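Local coordinates for iron-chelator utilization protein (Thermobifida fusca TM51, PDB 4YHB) that probably uses a bound FAD to reduce ferric iron carried by siderophores, helping to free the metal for the cell, at residues Leu20-Val25 with Val33-Gly38; Asp52-Trp57 with Leu129-Thr134; Arg87-Arg92 with Leu101-Val106. One frame throughout, in Å; residues are numbered along the deposited sequence.

Contact 1: residues Leu20-Val25 with Val33-Gly38; sequences LEVVNV and VRVDLG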
loop_
_atom_site.group_PDB
_atom_site.type_symbol
_atom_site.label_atom_id
_atom_site.label_comp_id
_atom_site.label_asym_id
_atom_site.label_seq_id
_atom_site.Cartn_x
_atom_site.Cartn_y
_atom_site.Cartn_z
ATOM N N LEU A 20 13.617 -13.357 1.123
ATOM C CA LEU A 20 12.443 -14.164 1.426
ATOM C C LEU A 20 11.967 -14.909 0.194
ATOM O O LEU A 20 12.275 -14.534 -0.930
ATOM C CB LEU A 20 11.313 -13.296 1.982
ATOM C CG LEU A 20 11.596 -12.550 3.281
ATOM C CD1 LEU A 20 10.344 -11.834 3.729
ATOM C CD2 LEU A 20 12.074 -13.529 4.373
ATOM N N GLU A 21 11.198 -15.966 0.425
ATOM C CA GLU A 21 10.788 -16.875 -0.641
ATOM C C GLU A 21 9.279 -16.985 -0.663
ATOM O O GLU A 21 8.650 -17.039 0.391
ATOM C CB GLU A 21 11.429 -18.254 -0.427
ATOM C CG GLU A 21 11.053 -19.309 -1.448
ATOM C CD GLU A 21 11.807 -20.614 -1.204
ATOM O OE1 GLU A 21 12.903 -20.563 -0.603
ATOM O OE2 GLU A 21 11.303 -21.679 -1.614
ATOM N N VAL A 22 8.702 -17.000 -1.863
ATOM C CA VAL A 22 7.258 -17.156 -2.004
ATOM C C VAL A 22 6.830 -18.541 -1.504
ATOM O O VAL A 22 7.329 -19.567 -1.962
ATOM C CB VAL A 22 6.810 -16.972 -3.459
ATOM C CG1 VAL A 22 5.303 -17.169 -3.578
ATOM C CG2 VAL A 22 7.223 -15.595 -3.992
ATOM N N VAL A 23 5.906 -18.571 -0.560
ATOM C CA VAL A 23 5.367 -19.842 -0.089
ATOM C C VAL A 23 3.943 -20.087 -0.609
ATOM O O VAL A 23 3.615 -21.200 -1.033
ATOM C CB VAL A 23 5.374 -19.898 1.436
ATOM C CG1 VAL A 23 4.860 -21.239 1.911
ATOM C CG2 VAL A 23 6.811 -19.645 1.958
ATOM N N ASN A 24 3.113 -19.041 -0.574
ATOM C CA ASN A 24 1.734 -19.117 -1.068
ATOM C C ASN A 24 1.457 -18.029 -2.099
ATOM O O ASN A 24 1.965 -16.908 -1.978
ATOM C CB ASN A 24 0.731 -18.986 0.079
ATOM C CG ASN A 24 1.037 -19.923 1.245
ATOM O OD1 ASN A 24 1.378 -21.090 1.048
ATOM N ND2 ASN A 24 0.907 -19.413 2.464
ATOM N N VAL A 25 0.655 -18.368 -3.110
ATOM C CA VAL A 25 0.167 -17.387 -4.085
ATOM C C VAL A 25 -1.344 -17.536 -4.192
ATOM O O VAL A 25 -1.849 -18.643 -4.431
ATOM C CB VAL A 25 0.815 -17.572 -5.475
ATOM C CG1 VAL A 25 0.322 -16.498 -6.453
ATOM C CG2 VAL A 25 2.336 -17.516 -5.375
ATOM N N VAL A 33 -2.828 -10.099 -7.015
ATOM C CA VAL A 33 -2.329 -11.366 -6.523
ATOM C C VAL A 33 -1.750 -11.169 -5.125
ATOM O O VAL A 33 -1.019 -10.206 -4.863
ATOM C CB VAL A 33 -1.286 -11.974 -7.488
ATOM C CG1 VAL A 33 -0.035 -11.095 -7.589
ATOM C CG2 VAL A 33 -0.921 -13.372 -7.044
ATOM N N ARG A 34 -2.134 -12.070 -4.223
ATOM C CA ARG A 34 -1.752 -12.005 -2.825
ATOM C C ARG A 34 -0.692 -13.061 -2.607
ATOM O O ARG A 34 -0.903 -14.237 -2.922
ATOM C CB ARG A 34 -2.974 -12.225 -1.923
ATOM C CG ARG A 34 -2.670 -12.279 -0.442
ATOM C CD ARG A 34 -3.933 -12.135 0.390
ATOM N NE ARG A 34 -4.512 -10.804 0.230
ATOM C CZ ARG A 34 -5.722 -10.453 0.647
ATOM N NH1 ARG A 34 -6.512 -11.338 1.243
ATOM N NH2 ARG A 34 -6.144 -9.213 0.456
ATOM N N VAL A 35 0.461 -12.624 -2.103
ATOM C CA VAL A 35 1.639 -13.468 -2.008
ATOM C C VAL A 35 2.083 -13.540 -0.552
ATOM O O VAL A 35 2.197 -12.499 0.106
ATOM C CB VAL A 35 2.778 -12.904 -2.894
ATOM C CG1 VAL A 35 4.068 -13.702 -2.722
ATOM C CG2 VAL A 35 2.343 -12.856 -4.363
ATOM N N ASP A 36 2.312 -14.751 -0.037
ATOM C CA ASP A 36 2.924 -14.894 1.288
ATOM C C ASP A 36 4.411 -15.203 1.136
ATOM O O ASP A 36 4.763 -16.153 0.430
ATOM C CB ASP A 36 2.252 -16.006 2.105
ATOM C CG ASP A 36 0.783 -15.729 2.411
ATOM O OD1 ASP A 36 0.382 -14.544 2.490
ATOM O OD2 ASP A 36 0.023 -16.716 2.579
ATOM N N LEU A 37 5.265 -14.407 1.795
ATOM C CA LEU A 37 6.721 -14.574 1.757
ATOM C C LEU A 37 7.219 -15.094 3.106
ATOM O O LEU A 37 6.783 -14.615 4.149
ATOM C CB LEU A 37 7.420 -13.248 1.428
ATOM C CG LEU A 37 7.042 -12.583 0.094
ATOM C CD1 LEU A 37 7.507 -11.127 0.063
ATOM C CD2 LEU A 37 7.701 -13.360 -1.025
ATOM N N GLY A 38 8.124 -16.065 3.086
ATOM C CA GLY A 38 8.649 -16.623 4.326
ATOM C C GLY A 38 10.126 -16.932 4.223
ATOM O O GLY A 38 10.756 -16.612 3.217
#
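D36 sits across from two residues, V23 and N24, the mark of a classic beta bulge in the hairpin that joins strands 17-29 and 32-38 of the FAD-binding barrel. V23 N gives a nearly straight bond to D36 O (2.9 Å), N24 N reaches the same oxygen weakly at 3.5 Å, and D36 N returns to N24 O. Beyond the bulge, E21 and G38 exchange a pair of bonds; a side chain at G38 would run tightly against V23 CG2, and glycine avoids this. Polar side chains meet on the face of N24 and D36. N24 ND2 donates to D36 OD2 at 2.8 Å, almost straight (173°) and on the anti lone pair, with amide and carboxylate planes 80° apart; D36 OD1 takes a hydrogen bond from T102 OG1, and the carboxylate is thus gripped at both oxygens. An alanine in place of N24 would probably leave OD2 without its amide donor and the carboxylate freer to turn. On the other face branched apolar residues fill the interior, V22 CG2 resting on L37 CD2 at 3.7 Å. Tightest of these is V25 CG1 against V33 CG2, a close fit at 3.4 Å.

Contact 2: residues Asp52-Trp57 with Leu129-Thr134; sequences DHVKLW and LGPRGT. With ZN (zinc ion), chain D; FAD (flavin-adenine dinucleotide), chain C.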
loop_
_atom_site.group_PDB
_atom_site.type_symbol
_atom_site.label_atom_id
_atom_site.label_comp_id
_atom_site.label_asym_id
_atom_site.label_seq_id
_atom_site.Cartn_x
_atom_site.Cartn_y
_atom_site.Cartn_z
ATOM N N ASP A 52 2.367 0.522 6.861
ATOM C CA ASP A 52 3.744 0.015 6.855
ATOM C C ASP A 52 4.083 -0.560 5.482
ATOM O O ASP A 52 3.260 -1.233 4.864
ATOM C CB ASP A 52 3.956 -1.067 7.910
ATOM C CG ASP A 52 3.947 -0.532 9.329
ATOM O OD1 ASP A 52 3.907 0.707 9.522
ATOM O OD2 ASP A 52 4.006 -1.372 10.254
ATOM N N HIS A 53 5.288 -0.294 4.996
ATOM C CA HIS A 53 5.666 -0.796 3.675
ATOM C C HIS A 53 7.140 -1.152 3.604
ATOM O O HIS A 53 7.981 -0.578 4.300
ATOM C CB HIS A 53 5.325 0.229 2.584
ATOM C CG HIS A 53 5.873 1.595 2.854
ATOM N ND1 HIS A 53 5.270 2.473 3.730
ATOM C CD2 HIS A 53 6.969 2.232 2.375
ATOM C CE1 HIS A 53 5.967 3.596 3.771
ATOM N NE2 HIS A 53 7.005 3.470 2.967
ATOM N N VAL A 54 7.440 -2.106 2.738
ATOM C CA VAL A 54 8.804 -2.549 2.512
ATOM C C VAL A 54 9.227 -2.132 1.121
ATOM O O VAL A 54 8.392 -1.727 0.298
ATOM C CB VAL A 54 8.942 -4.086 2.650
ATOM C CG1 VAL A 54 8.705 -4.510 4.070
ATOM C CG2 VAL A 54 7.966 -4.811 1.705
ATOM N N LYS A 55 10.520 -2.216 0.853
ATOM C CA LYS A 55 10.995 -2.152 -0.516
ATOM C C LYS A 55 11.308 -3.572 -0.946
ATOM O O LYS A 55 12.090 -4.273 -0.299
ATOM C CB LYS A 55 12.234 -1.249 -0.655
ATOM C CG LYS A 55 11.919 0.242 -0.787
ATOM C CD LYS A 55 13.157 1.104 -0.512
ATOM C CE LYS A 55 12.964 2.511 -1.054
ATOM N NZ LYS A 55 11.715 3.159 -0.553
ATOM N N LEU A 56 10.678 -4.001 -2.029
ATOM C CA LEU A 56 10.959 -5.303 -2.607
ATOM C C LEU A 56 11.984 -5.171 -3.714
ATOM O O LEU A 56 11.863 -4.309 -4.593
ATOM C CB LEU A 56 9.671 -5.949 -3.155
ATOM C CG LEU A 56 8.612 -6.234 -2.089
ATOM C CD1 LEU A 56 7.396 -6.939 -2.707
ATOM C CD2 LEU A 56 9.186 -7.060 -0.932
ATOM N N TRP A 57 12.969 -6.058 -3.693
ATOM C CA TRP A 57 14.060 -6.038 -4.658
ATOM C C TRP A 57 13.924 -7.208 -5.624
ATOM O O TRP A 57 13.990 -8.373 -5.224
ATOM C CB TRP A 57 15.423 -6.071 -3.927
ATOM C CG TRP A 57 15.701 -4.806 -3.146
ATOM C CD1 TRP A 57 14.933 -4.268 -2.151
ATOM C CD2 TRP A 57 16.832 -3.929 -3.294
ATOM N NE1 TRP A 57 15.516 -3.107 -1.675
ATOM C CE2 TRP A 57 16.674 -2.879 -2.362
ATOM C CE3 TRP A 57 17.964 -3.934 -4.118
ATOM C CZ2 TRP A 57 17.610 -1.844 -2.231
ATOM C CZ3 TRP A 57 18.888 -2.901 -3.989
ATOM C CH2 TRP A 57 18.699 -1.873 -3.052
ATOM N N LEU A 129 13.535 -5.125 2.004
ATOM C CA LEU A 129 14.169 -4.101 2.834
ATOM C C LEU A 129 13.133 -3.292 3.616
ATOM O O LEU A 129 12.157 -2.788 3.048
ATOM C CB LEU A 129 15.037 -3.177 1.970
ATOM C CG LEU A 129 15.780 -2.051 2.708
ATOM C CD1 LEU A 129 16.843 -2.632 3.654
ATOM C CD2 LEU A 129 16.411 -1.097 1.704
ATOM N N GLY A 130 13.350 -3.163 4.925
ATOM C CA GLY A 130 12.424 -2.440 5.769
ATOM C C GLY A 130 11.381 -3.324 6.438
ATOM O O GLY A 130 11.540 -4.541 6.464
ATOM N N PRO A 131 10.299 -2.725 6.966
ATOM C CA PRO A 131 9.946 -1.302 6.898
ATOM C C PRO A 131 10.962 -0.441 7.632
ATOM O O PRO A 131 11.559 -0.920 8.584
ATOM C CB PRO A 131 8.587 -1.232 7.608
ATOM C CG PRO A 131 8.090 -2.628 7.644
ATOM C CD PRO A 131 9.312 -3.484 7.747
ATOM N N ARG A 132 11.178 0.777 7.158
ATOM C CA ARG A 132 12.118 1.695 7.788
ATOM C C ARG A 132 11.621 2.053 9.191
ATOM O O ARG A 132 12.400 2.333 10.113
ATOM C CB ARG A 132 12.280 2.938 6.911
ATOM C CG ARG A 132 13.106 4.080 7.515
ATOM C CD ARG A 132 14.581 3.737 7.659
ATOM N NE ARG A 132 14.886 3.029 8.903
ATOM C CZ ARG A 132 16.125 2.852 9.355
ATOM N NH1 ARG A 132 17.144 3.339 8.657
ATOM N NH2 ARG A 132 16.351 2.191 10.491
ATOM N N GLY A 133 10.304 2.023 9.342
ATOM C CA GLY A 133 9.661 2.359 10.594
ATOM C C GLY A 133 8.154 2.314 10.444
ATOM O O GLY A 133 7.633 1.684 9.523
ATOM N N THR A 134 7.450 2.972 11.354
ATOM C CA THR A 134 5.994 2.859 11.418
ATOM C C THR A 134 5.416 4.144 12.005
ATOM O O THR A 134 6.095 4.856 12.756
ATOM C CB THR A 134 5.546 1.624 12.257
ATOM O OG1 THR A 134 4.127 1.414 12.130
ATOM C CG2 THR A 134 5.905 1.795 13.734
HETATM ZN ZN ZN D . 8.264 5.224 2.698
HETATM P PA FAD C . 7.394 1.030 -12.379
HETATM O O1A FAD C . 8.735 0.646 -13.019
HETATM O O2A FAD C . 7.597 1.844 -11.045
HETATM O O5B FAD C . 6.644 2.047 -13.378
HETATM C C5B FAD C . 6.620 1.804 -14.738
HETATM C C4B FAD C . 5.372 2.468 -15.352
HETATM O O4B FAD C . 4.186 1.845 -14.938
HETATM C C3B FAD C . 5.245 3.890 -15.000
HETATM O O3B FAD C . 4.774 4.533 -16.140
HETATM C C2B FAD C . 4.263 3.914 -13.968
HETATM O O2B FAD C . 3.464 5.090 -13.950
HETATM C C1B FAD C . 3.386 2.781 -14.296
HETATM N N9A FAD C . 2.754 2.131 -13.155
HETATM C C8A FAD C . 3.313 1.876 -11.953
HETATM N N7A FAD C . 2.412 1.249 -11.184
HETATM C C5A FAD C . 1.289 1.068 -11.918
HETATM C C6A FAD C . 0.045 0.490 -11.667
HETATM N N6A FAD C . -0.219 -0.098 -10.401
HETATM N N1A FAD C . -0.890 0.482 -12.632
HETATM C C2A FAD C . -0.643 1.031 -13.840
HETATM N N3A FAD C . 0.538 1.593 -14.114
HETATM C C4A FAD C . 1.503 1.634 -13.168
HETATM N N1 FAD C . 1.485 -1.206 -5.220
HETATM C C2 FAD C . 0.870 -2.385 -5.118
HETATM O O2 FAD C . 0.518 -2.977 -6.127
HETATM N N3 FAD C . 0.659 -2.901 -3.868
HETATM C C4 FAD C . 1.053 -2.253 -2.751
HETATM O O4 FAD C . 0.842 -2.772 -1.664
HETATM C C4X FAD C . 1.688 -1.013 -2.828
HETATM N N5 FAD C . 2.106 -0.300 -1.719
HETATM C C5X FAD C . 2.735 0.889 -1.876
HETATM C C6 FAD C . 3.167 1.609 -0.758
HETATM C C7 FAD C . 3.748 2.706 -0.887
HETATM C C7M FAD C . 4.175 3.403 0.419
HETATM C C8 FAD C . 4.025 3.285 -1.950
HETATM C C8M FAD C . 4.714 4.617 -2.051
HETATM C C9 FAD C . 3.672 2.714 -3.143
HETATM C C9A FAD C . 2.946 1.375 -3.263
HETATM N N10 FAD C . 2.525 0.680 -4.307
HETATM C C10 FAD C . 1.897 -0.504 -4.133
HETATM C "C1'" FAD C . 2.735 1.212 -5.671
HETATM C "C2'" FAD C . 3.959 0.658 -6.332
HETATM O "O2'" FAD C . 5.070 0.998 -5.600
HETATM C "C3'" FAD C . 4.031 1.240 -7.787
HETATM O "O3'" FAD C . 2.836 0.907 -8.421
HETATM C "C4'" FAD C . 5.257 0.862 -8.573
HETATM O "O4'" FAD C . 5.459 1.762 -9.579
HETATM C "C5'" FAD C . 5.162 -0.527 -9.225
HETATM O "O5'" FAD C . 6.407 -1.024 -9.652
HETATM P P FAD C . 6.537 -1.361 -11.190
HETATM O O1P FAD C . 8.012 -1.807 -11.301
HETATM O O2P FAD C . 5.319 -2.277 -11.489
HETATM O O3P FAD C . 6.502 -0.301 -12.362
HETATM O O HOH W 1 6.633 1.859 6.886
HETATM O O HOH W 2 9.049 1.869 5.336
HETATM O O HOH W 3 7.426 6.113 4.504
HETATM O O HOH W 4 9.836 4.243 4.016
HETATM O O HOH W 5 9.227 4.223 1.020
#
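With its CG anti to the carbonyl carbon (chi1 -71°), D52 meets T134, whose OG1 stands anti to the backbone N (chi1 -171°) and donates to D52 OD1 at 2.7 Å, on the syn lone pair. N49 ND2 also bonds T134 OG1, while S47 OG and N49 N hold D52 OD2, so both carboxylate oxygens are held. At the far end of the contact the backbones pair as in an antiparallel sheet: K55 N to L129 O and L129 N to K55 O are both 2.8 Å. Beside this pair the side chains of W57 and L129 run alongside each other in the same direction, with L129 CB 3.7 Å from W57 NE1, a buried nitrogen that has no partner in the model. Between the two ends the chain turns aside through G130, whose backbone angles would jam a CB against the preceding carbonyl oxygen, and through a cis peptide into P131. The proline ring packs on V54, CD to CG1 at 3.9 Å, and P131 CA makes a bent CH...O contact with H53 O at 3.3 Å. Two waters fill in for direct strand bonds, one joining H53 N to G133 O and the other H53 O to R132 N. H53 CB points away from 129-134, and its imidazole meets the flavin and the metal: one face has FAD C7M 3.4 Å above its centre, and NE2 binds the zinc ion at 2.2 Å. A51 O accepts from ND1, probably fixing the ring's rotation. H265, H266 and three waters complete six ligands in a three-histidine zinc site, set where a barrel strand edges the dimethylbenzene end of the flavin.

Contact 3: residues Arg87-Arg92 with Leu101-Val106; sequences RDYTVR and LTIDFV. With FAD (flavin-adenine dinucleotide), chain C.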
loop_
_atom_site.group_PDB
_atom_site.type_symbol
_atom_site.label_atom_id
_atom_site.label_comp_id
_atom_site.label_asym_id
_atom_site.label_seq_id
_atom_site.Cartn_x
_atom_site.Cartn_y
_atom_site.Cartn_z
ATOM N N ARG A 87 11.064 -1.484 -5.345
ATOM C CA ARG A 87 9.764 -0.810 -5.406
ATOM C C ARG A 87 9.082 -0.924 -4.052
ATOM O O ARG A 87 9.265 -1.923 -3.351
ATOM C CB ARG A 87 8.850 -1.432 -6.481
ATOM C CG ARG A 87 9.445 -1.576 -7.884
ATOM C CD ARG A 87 9.543 -0.240 -8.570
ATOM N NE ARG A 87 9.892 -0.347 -9.985
ATOM C CZ ARG A 87 11.107 -0.122 -10.481
ATOM N NH1 ARG A 87 12.109 0.200 -9.674
ATOM N NH2 ARG A 87 11.315 -0.213 -11.790
ATOM N N ASP A 88 8.276 0.080 -3.703
ATOM C CA ASP A 88 7.523 0.098 -2.448
ATOM C C ASP A 88 6.266 -0.759 -2.536
ATOM O O ASP A 88 5.472 -0.584 -3.462
ATOM C CB ASP A 88 7.084 1.521 -2.099
ATOM C CG ASP A 88 8.190 2.350 -1.509
ATOM O OD1 ASP A 88 9.371 1.957 -1.612
ATOM O OD2 ASP A 88 7.875 3.421 -0.953
ATOM N N TYR A 89 6.069 -1.639 -1.559
ATOM C CA TYR A 89 4.834 -2.409 -1.435
ATOM C C TYR A 89 4.411 -2.449 0.031
ATOM O O TYR A 89 5.243 -2.512 0.942
ATOM C CB TYR A 89 5.000 -3.846 -1.986
ATOM C CG TYR A 89 4.979 -3.909 -3.496
ATOM C CD1 TYR A 89 6.154 -3.815 -4.224
ATOM C CD2 TYR A 89 3.769 -4.017 -4.195
ATOM C CE1 TYR A 89 6.148 -3.849 -5.604
ATOM C CE2 TYR A 89 3.745 -4.048 -5.594
ATOM C CZ TYR A 89 4.948 -3.960 -6.289
ATOM O OH TYR A 89 4.975 -3.984 -7.661
ATOM N N THR A 90 3.105 -2.440 0.250
ATOM C CA THR A 90 2.543 -2.455 1.591
ATOM C C THR A 90 2.657 -3.820 2.274
ATOM O O THR A 90 2.548 -4.864 1.626
ATOM C CB THR A 90 1.060 -2.032 1.550
ATOM O OG1 THR A 90 0.969 -0.703 1.014
ATOM C CG2 THR A 90 0.415 -2.073 2.952
ATOM N N VAL A 91 2.890 -3.799 3.589
ATOM C CA VAL A 91 2.690 -4.979 4.416
ATOM C C VAL A 91 1.191 -5.204 4.559
ATOM O O VAL A 91 0.555 -4.597 5.415
ATOM C CB VAL A 91 3.347 -4.815 5.813
ATOM C CG1 VAL A 91 3.097 -6.061 6.676
ATOM C CG2 VAL A 91 4.825 -4.556 5.653
ATOM N N ARG A 92 0.621 -6.043 3.698
ATOM C CA ARG A 92 -0.814 -6.326 3.745
ATOM C C ARG A 92 -1.194 -7.029 5.043
ATOM O O ARG A 92 -2.204 -6.708 5.652
ATOM C CB ARG A 92 -1.242 -7.181 2.546
ATOM C CG ARG A 92 -2.750 -7.503 2.507
ATOM C CD ARG A 92 -3.616 -6.244 2.452
ATOM N NE ARG A 92 -5.045 -6.568 2.551
ATOM C CZ ARG A 92 -5.659 -6.827 3.702
ATOM N NH1 ARG A 92 -4.968 -6.820 4.832
ATOM N NH2 ARG A 92 -6.949 -7.117 3.723
ATOM N N LEU A 101 5.038 -13.015 5.630
ATOM C CA LEU A 101 4.758 -11.642 5.223
ATOM C C LEU A 101 3.858 -11.661 4.002
ATOM O O LEU A 101 4.240 -12.217 2.976
ATOM C CB LEU A 101 6.059 -10.896 4.903
ATOM C CG LEU A 101 5.955 -9.575 4.137
ATOM C CD1 LEU A 101 5.116 -8.564 4.909
ATOM C CD2 LEU A 101 7.351 -9.003 3.807
ATOM N N THR A 102 2.675 -11.051 4.111
ATOM C CA THR A 102 1.731 -11.022 2.997
ATOM C C THR A 102 1.785 -9.689 2.247
ATOM O O THR A 102 1.737 -8.610 2.855
ATOM C CB THR A 102 0.288 -11.271 3.469
ATOM O OG1 THR A 102 0.222 -12.541 4.118
ATOM C CG2 THR A 102 -0.680 -11.268 2.280
ATOM N N ILE A 103 1.905 -9.780 0.929
ATOM C CA ILE A 103 1.935 -8.613 0.059
ATOM C C ILE A 103 0.899 -8.752 -1.045
ATOM O O ILE A 103 0.845 -9.790 -1.724
ATOM C CB ILE A 103 3.303 -8.425 -0.621
ATOM C CG1 ILE A 103 4.454 -8.538 0.384
ATOM C CG2 ILE A 103 3.321 -7.111 -1.443
ATOM C CD1 ILE A 103 4.774 -7.296 1.122
ATOM N N ASP A 104 0.097 -7.707 -1.235
ATOM C CA ASP A 104 -0.842 -7.651 -2.355
ATOM C C ASP A 104 -0.255 -6.853 -3.524
ATOM O O ASP A 104 0.022 -5.655 -3.384
ATOM C CB ASP A 104 -2.165 -7.007 -1.905
ATOM C CG ASP A 104 -3.043 -7.955 -1.123
ATOM O OD1 ASP A 104 -2.616 -9.099 -0.905
ATOM O OD2 ASP A 104 -4.166 -7.563 -0.729
ATOM N N PHE A 105 -0.085 -7.506 -4.674
ATOM C CA PHE A 105 0.482 -6.870 -5.867
ATOM C C PHE A 105 -0.599 -6.539 -6.893
ATOM O O PHE A 105 -1.389 -7.416 -7.256
ATOM C CB PHE A 105 1.482 -7.780 -6.586
ATOM C CG PHE A 105 2.728 -8.090 -5.817
ATOM C CD1 PHE A 105 2.719 -9.031 -4.807
ATOM C CD2 PHE A 105 3.934 -7.496 -6.176
ATOM C CE1 PHE A 105 3.901 -9.345 -4.115
ATOM C CE2 PHE A 105 5.114 -7.798 -5.493
ATOM C CZ PHE A 105 5.098 -8.723 -4.464
ATOM N N VAL A 106 -0.594 -5.315 -7.413
ATOM C CA VAL A 106 -1.365 -5.050 -8.627
ATOM C C VAL A 106 -0.667 -5.750 -9.782
ATOM O O VAL A 106 0.545 -5.624 -9.948
ATOM C CB VAL A 106 -1.491 -3.558 -8.961
ATOM C CG1 VAL A 106 -2.178 -3.380 -10.353
ATOM C CG2 VAL A 106 -2.274 -2.831 -7.887
HETATM P PA FAD C . 7.394 1.030 -12.379
HETATM O O1A FAD C . 8.735 0.646 -13.019
HETATM O O2A FAD C . 7.597 1.844 -11.045
HETATM O O5B FAD C . 6.644 2.047 -13.378
HETATM C C5B FAD C . 6.620 1.804 -14.738
HETATM C C4B FAD C . 5.372 2.468 -15.352
HETATM O O4B FAD C . 4.186 1.845 -14.938
HETATM C C3B FAD C . 5.245 3.890 -15.000
HETATM O O3B FAD C . 4.774 4.533 -16.140
HETATM C C2B FAD C . 4.263 3.914 -13.968
HETATM O O2B FAD C . 3.464 5.090 -13.950
HETATM C C1B FAD C . 3.386 2.781 -14.296
HETATM N N9A FAD C . 2.754 2.131 -13.155
HETATM C C8A FAD C . 3.313 1.876 -11.953
HETATM N N7A FAD C . 2.412 1.249 -11.184
HETATM C C5A FAD C . 1.289 1.068 -11.918
HETATM C C6A FAD C . 0.045 0.490 -11.667
HETATM N N6A FAD C . -0.219 -0.098 -10.401
HETATM N N1A FAD C . -0.890 0.482 -12.632
HETATM C C2A FAD C . -0.643 1.031 -13.840
HETATM N N3A FAD C . 0.538 1.593 -14.114
HETATM C C4A FAD C . 1.503 1.634 -13.168
HETATM N N1 FAD C . 1.485 -1.206 -5.220
HETATM C C2 FAD C . 0.870 -2.385 -5.118
HETATM O O2 FAD C . 0.518 -2.977 -6.127
HETATM N N3 FAD C . 0.659 -2.901 -3.868
HETATM C C4 FAD C . 1.053 -2.253 -2.751
HETATM O O4 FAD C . 0.842 -2.772 -1.664
HETATM C C4X FAD C . 1.688 -1.013 -2.828
HETATM N N5 FAD C . 2.106 -0.300 -1.719
HETATM C C5X FAD C . 2.735 0.889 -1.876
HETATM C C6 FAD C . 3.167 1.609 -0.758
HETATM C C7 FAD C . 3.748 2.706 -0.887
HETATM C C7M FAD C . 4.175 3.403 0.419
HETATM C C8 FAD C . 4.025 3.285 -1.950
HETATM C C8M FAD C . 4.714 4.617 -2.051
HETATM C C9 FAD C . 3.672 2.714 -3.143
HETATM C C9A FAD C . 2.946 1.375 -3.263
HETATM N N10 FAD C . 2.525 0.680 -4.307
HETATM C C10 FAD C . 1.897 -0.504 -4.133
HETATM C "C1'" FAD C . 2.735 1.212 -5.671
HETATM C "C2'" FAD C . 3.959 0.658 -6.332
HETATM O "O2'" FAD C . 5.070 0.998 -5.600
HETATM C "C3'" FAD C . 4.031 1.240 -7.787
HETATM O "O3'" FAD C . 2.836 0.907 -8.421
HETATM C "C4'" FAD C . 5.257 0.862 -8.573
HETATM O "O4'" FAD C . 5.459 1.762 -9.579
HETATM C "C5'" FAD C . 5.162 -0.527 -9.225
HETATM O "O5'" FAD C . 6.407 -1.024 -9.652
HETATM P P FAD C . 6.537 -1.361 -11.190
HETATM O O1P FAD C . 8.012 -1.807 -11.301
HETATM O O2P FAD C . 5.319 -2.277 -11.489
HETATM O O3P FAD C . 6.502 -0.301 -12.362
HETATM O O HOH W 6 2.649 -3.906 -9.072
HETATM O O HOH W 7 0.368 -5.149 -0.152
HETATM O O HOH W 8 -6.624 -5.749 0.108
#
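Y89 and F105 meet inside the hairpin of strands 86-95 and 100-106, where R87-T90 form the Arg-x-Tyr-Thr signature by which the ferredoxin reductase-like barrel binds its flavin. F105 CE2 lies over the centre of the tyrosine ring, yet the planes are inclined at 43° and the pair is oblique. The ring of Y89 also has FAD at its edge, with CD2 3.3 Å from FAD N3; an aromatic ring suits a place where one face meets F105 while the edge meets the flavin. At Y89 OH a water, 2.7 Å away, links on to V106 O. I103 CG2 touches Y89 CB at 3.7 Å, and further along V91 CG1 packs on L101 CD1. Both strands read the pyrimidine edge of the isoalloxazine: T90 N donates to FAD O4, D104 O accepts from FAD N3 at 2.9 Å, and V106 N donates to FAD O2. A further water bonds T90 O and D104 N. R87, by contrast, serves the diphosphate, with NE giving a hydrogen bond to FAD O1P at 2.7 Å and NH2 one to FAD O1A; its positive charge would probably offset the negative charge of the diphosphate. Farther down the hairpin R92 N makes a weak bond to T102 O. The chain of R92 bends at chi2 (59°), putting CD beside D104 OD2, while its NH2 pairs more strongly with E160 of helix 152-161. D104 OD1 in turn holds R34 NE. The salt bridge between R92 NE and D104 OD2 is long at 3.5 Å, and a water is bound to both atoms.

Overall arrangement
All three contacts reach one six-stranded antiparallel barrel, though contact 2 leaves it through the loop after L129, and their chemistry changes with their place in the fold. Contact 3, its centre about 6 Å from the centre of the chain, is wholly buried and uses backbone and arginine groups to recognise the cofactor. Contact 2 is also mainly buried, but it borders the metal: waters, a cis-proline turn and zinc take over where strand pairing stops. Contact 1, about 16 Å from the chain centre, is a hairpin with one bulge, mostly buried too, but with E21, N24 and V25 partly exposed and V23 exposed. Strand 100-106 joins contacts 1 and 3 through L37 N and L101 O; strand 53-57 joins contacts 2 and 3 through L56 N and R87 O.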